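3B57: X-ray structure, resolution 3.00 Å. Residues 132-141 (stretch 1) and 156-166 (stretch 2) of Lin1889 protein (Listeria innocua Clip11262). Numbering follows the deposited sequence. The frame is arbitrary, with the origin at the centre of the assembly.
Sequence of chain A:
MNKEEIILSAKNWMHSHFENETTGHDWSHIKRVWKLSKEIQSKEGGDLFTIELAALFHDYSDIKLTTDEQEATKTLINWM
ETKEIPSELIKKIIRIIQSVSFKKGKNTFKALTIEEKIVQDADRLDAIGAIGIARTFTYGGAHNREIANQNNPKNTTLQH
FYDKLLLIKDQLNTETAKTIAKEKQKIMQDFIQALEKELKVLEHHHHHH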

# COMPACT_ATOMS: atom_id res chain seq x y z
N GLY A 132 2.73 -4.74 6.61
CA GLY A 132 1.43 -5.28 6.31
C GLY A 132 0.75 -4.40 5.28
O GLY A 132 0.37 -4.86 4.20
N ILE A 133 0.59 -3.11 5.62
CA ILE A 133 -0.04 -2.15 4.72
C ILE A 133 0.56 -2.29 3.33
O ILE A 133 -0.14 -2.59 2.36
CB ILE A 133 0.14 -0.70 5.22
CG1 ILE A 133 -0.62 -0.50 6.53
CG2 ILE A 133 -0.35 0.29 4.18
CD1 ILE A 133 -0.39 0.85 7.19
N ALA A 134 1.88 -2.09 3.23
CA ALA A 134 2.57 -2.19 1.95
C ALA A 134 2.33 -3.55 1.29
O ALA A 134 2.04 -3.62 0.09
CB ALA A 134 4.07 -1.98 2.14
N ARG A 135 2.45 -4.62 2.05
CA ARG A 135 2.25 -5.93 1.46
C ARG A 135 0.83 -6.16 0.99
O ARG A 135 0.62 -6.59 -0.15
CB ARG A 135 2.68 -7.02 2.43
CG ARG A 135 4.10 -7.46 2.22
CD ARG A 135 4.72 -7.99 3.49
NE ARG A 135 4.10 -9.20 4.01
CZ ARG A 135 4.15 -10.38 3.41
NH1 ARG A 135 3.54 -11.42 3.98
NH2 ARG A 135 4.79 -10.53 2.25
N THR A 136 -0.15 -5.87 1.84
CA THR A 136 -1.54 -6.08 1.47
C THR A 136 -2.00 -5.21 0.29
O THR A 136 -2.80 -5.66 -0.53
CB THR A 136 -2.48 -5.89 2.67
OG1 THR A 136 -3.83 -6.12 2.26
CG2 THR A 136 -2.37 -4.49 3.23
N PHE A 137 -1.50 -3.98 0.20
CA PHE A 137 -1.87 -3.13 -0.92
C PHE A 137 -1.14 -3.57 -2.18
O PHE A 137 -1.66 -3.38 -3.27
CB PHE A 137 -1.58 -1.66 -0.62
CG PHE A 137 -2.68 -0.99 0.12
CD1 PHE A 137 -3.95 -0.89 -0.46
CD2 PHE A 137 -2.48 -0.53 1.42
CE1 PHE A 137 -5.01 -0.35 0.26
CE2 PHE A 137 -3.53 0.01 2.17
CZ PHE A 137 -4.81 0.10 1.59
N THR A 138 0.06 -4.15 -2.04
CA THR A 138 0.76 -4.61 -3.24
C THR A 138 0.06 -5.84 -3.76
O THR A 138 0.01 -6.09 -4.96
CB THR A 138 2.22 -5.02 -3.00
OG1 THR A 138 2.99 -3.90 -2.55
CG2 THR A 138 2.81 -5.53 -4.32
N TYR A 139 -0.48 -6.62 -2.83
CA TYR A 139 -1.20 -7.83 -3.19
C TYR A 139 -2.48 -7.47 -3.92
O TYR A 139 -2.79 -8.04 -4.97
CB TYR A 139 -1.51 -8.65 -1.93
CG TYR A 139 -2.42 -9.82 -2.17
CD1 TYR A 139 -3.81 -9.68 -2.07
CD2 TYR A 139 -1.90 -11.07 -2.52
CE1 TYR A 139 -4.66 -10.74 -2.33
CE2 TYR A 139 -2.75 -12.15 -2.78
CZ TYR A 139 -4.13 -11.98 -2.68
OH TYR A 139 -4.97 -13.03 -2.94
N GLY A 140 -3.21 -6.51 -3.37
CA GLY A 140 -4.45 -6.07 -4.00
C GLY A 140 -4.18 -5.58 -5.41
O GLY A 140 -5.01 -5.74 -6.31
N GLY A 141 -3.01 -4.98 -5.61
CA GLY A 141 -2.64 -4.47 -6.92
C GLY A 141 -2.24 -5.54 -7.91
O GLY A 141 -1.75 -5.25 -9.01
N THR A 156 -13.22 -4.99 -0.60
CA THR A 156 -12.27 -3.90 -0.63
C THR A 156 -11.11 -4.20 0.30
O THR A 156 -11.29 -4.77 1.39
CB THR A 156 -12.95 -2.57 -0.22
OG1 THR A 156 -13.22 -2.57 1.19
CG2 THR A 156 -14.27 -2.40 -0.97
N THR A 157 -9.91 -3.86 -0.15
CA THR A 157 -8.70 -4.05 0.63
C THR A 157 -8.89 -3.42 2.02
O THR A 157 -8.51 -4.00 3.04
CB THR A 157 -7.48 -3.42 -0.09
OG1 THR A 157 -7.30 -4.05 -1.36
CG2 THR A 157 -6.20 -3.58 0.73
N LEU A 158 -9.50 -2.23 2.06
CA LEU A 158 -9.75 -1.57 3.33
C LEU A 158 -10.44 -2.51 4.30
O LEU A 158 -10.07 -2.59 5.46
CB LEU A 158 -10.62 -0.31 3.17
CG LEU A 158 -11.07 0.32 4.51
CD1 LEU A 158 -9.92 1.11 5.12
CD2 LEU A 158 -12.27 1.24 4.31
N GLN A 159 -11.45 -3.23 3.82
CA GLN A 159 -12.20 -4.14 4.68
C GLN A 159 -11.33 -5.28 5.21
O GLN A 159 -11.54 -5.75 6.33
CB GLN A 159 -13.41 -4.69 3.94
CG GLN A 159 -14.43 -5.35 4.88
CD GLN A 159 -14.90 -4.43 6.00
OE1 GLN A 159 -15.18 -4.87 7.12
NE2 GLN A 159 -15.00 -3.13 5.70
N HIS A 160 -10.35 -5.70 4.42
CA HIS A 160 -9.45 -6.76 4.84
C HIS A 160 -8.79 -6.34 6.17
O HIS A 160 -8.50 -7.18 7.03
CB HIS A 160 -8.40 -7.00 3.75
CG HIS A 160 -7.46 -8.12 4.05
ND1 HIS A 160 -7.90 -9.40 4.34
CD2 HIS A 160 -6.11 -8.15 4.16
CE1 HIS A 160 -6.86 -10.16 4.62
NE2 HIS A 160 -5.76 -9.43 4.52
N PHE A 161 -8.58 -5.04 6.36
CA PHE A 161 -8.00 -4.55 7.61
C PHE A 161 -8.93 -4.78 8.79
O PHE A 161 -8.49 -5.09 9.89
CB PHE A 161 -7.66 -3.06 7.53
CG PHE A 161 -6.38 -2.76 6.79
CD1 PHE A 161 -6.31 -2.87 5.41
CD2 PHE A 161 -5.24 -2.38 7.49
CE1 PHE A 161 -5.12 -2.60 4.74
CE2 PHE A 161 -4.05 -2.11 6.82
CZ PHE A 161 -4.00 -2.22 5.45
N TYR A 162 -10.23 -4.62 8.57
CA TYR A 162 -11.18 -4.83 9.65
C TYR A 162 -11.51 -6.31 9.88
O TYR A 162 -11.89 -6.70 10.99
CB TYR A 162 -12.46 -4.05 9.37
CG TYR A 162 -12.29 -2.56 9.53
CD1 TYR A 162 -11.89 -2.00 10.76
CD2 TYR A 162 -12.51 -1.69 8.46
CE1 TYR A 162 -11.73 -0.62 10.91
CE2 TYR A 162 -12.35 -0.32 8.61
CZ TYR A 162 -11.96 0.21 9.82
OH TYR A 162 -11.80 1.56 9.95
N ASP A 163 -11.36 -7.12 8.84
CA ASP A 163 -11.67 -8.54 8.94
C ASP A 163 -10.52 -9.40 9.44
O ASP A 163 -10.73 -10.26 10.28
CB ASP A 163 -12.15 -9.08 7.58
CG ASP A 163 -13.48 -8.48 7.14
OD1 ASP A 163 -14.13 -7.75 7.94
OD2 ASP A 163 -13.88 -8.75 5.98
N LYS A 164 -9.31 -9.18 8.92
CA LYS A 164 -8.15 -9.96 9.34
C LYS A 164 -7.10 -9.14 10.06
O LYS A 164 -7.05 -9.09 11.28
CB LYS A 164 -7.48 -10.64 8.15
CG LYS A 164 -8.19 -11.86 7.60
CD LYS A 164 -7.16 -12.95 7.27
CE LYS A 164 -7.67 -13.91 6.18
NZ LYS A 164 -7.55 -13.34 4.80
N LEU A 165 -6.24 -8.51 9.27
CA LEU A 165 -5.14 -7.70 9.75
C LEU A 165 -5.24 -7.16 11.17
O LEU A 165 -4.48 -7.59 12.05
CB LEU A 165 -4.88 -6.56 8.78
CG LEU A 165 -4.65 -7.03 7.33
CD1 LEU A 165 -4.10 -5.86 6.53
CD2 LEU A 165 -3.67 -8.20 7.27
N LEU A 166 -6.15 -6.22 11.40
CA LEU A 166 -6.32 -5.62 12.73
C LEU A 166 -6.55 -6.62 13.86
O LEU A 166 -6.21 -6.35 15.01
CB LEU A 166 -7.47 -4.61 12.69
CG LEU A 166 -7.08 -3.12 12.65
CD1 LEU A 166 -6.03 -2.86 11.60
CD2 LEU A 166 -8.33 -2.28 12.37

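Two helices can pack against each other without exchanging a single hydrogen bond, provided that the side chains of one fit the spaces left by the other. The contact between residues 132-140 and 157-166 of Lin1889 is a compact example. The helix axes approach to 10.5 Å and their N-to-C directions differ by 131°, so the chains run broadly against one another but splay too widely to stay in register for long. Only 305 Å² is buried, counting both sides, and no hydrogen bond crosses the contact; shape and apolar packing carry it.

The knob-into-hole arrangement is the centre of the contact. Thr136, whose CA-to-CB bond points toward the second helix, sits among Thr157, His160, Phe161 and Leu165, residues that come round to one side of that helix at successive turns. The methyl lies closer to Phe161 and the hydroxyl closer to Thr157 and His160, while Leu165 CD1 is near both branches, 4.0 Å from Thr136 CG2 and 4.3 Å from Thr136 OG1. On the methyl side, Thr136 CG2 is 3.6 Å from Phe161 CZ. The hydroxyl lies nearer the N-terminal part of the second helix, with Thr136 OG1 3.6 Å from His160 CD2 and 3.8 Å from Thr157 CG2. Both of these are contacts with carbon, and no hydrogen bond joins Thr136 OG1 to the second helix.

Aromatic packing extends the contact to the flank of this knob. The CA-to-CB bonds of Phe137 and Phe161 both point sideways, yet their side chains, each with chi1 in the m well, bring the rings closer to the opposing helix. The ring centroids are 5.8 Å apart and the planes are inclined at 32°, an oblique arrangement in which Phe137 CE2 comes within 4.0 Å of Phe161 CZ. Phe137 also reaches the start of the second helix, where its CE1 lies 3.5 Å from Thr157 CG2. Ile133, one turn before Phe137, meets the edge of the other ring: Ile133 CG1 is 3.8 Å from Phe161 CE2. Phe161 thus touches three residues of the first helix, Ile133, Thr136 and Phe137.

Close backbone approach is the third element. At Gly140 the CA atoms draw together, Gly140 CA standing 6.6 Å from Thr157 CA, whereas Ile133 CA and Phe161 CA are 8.8 Å apart. The absence of a side chain matters here: a CB on Gly140 would point toward the second helix and lie 3.0 Å from Thr157 OG1, a clash. As deposited, Gly140 CA is 4.4 Å from Thr157 OG1, which is hydrogen-bonded elsewhere in the structure.

Hydrogen bonds within each stretch supply the frame. In the first, Gly140 N donates to Thr136 O at 3.0 Å, tying the close-approach glycine to the knob one turn earlier. The second helix is capped by Thr156, whose OG1 accepts from Gln159 N at 3.2 Å. Farther along, a wider pi-type turn spans 161-165, and Leu166 N donates to Phe161 O at 3.0 Å.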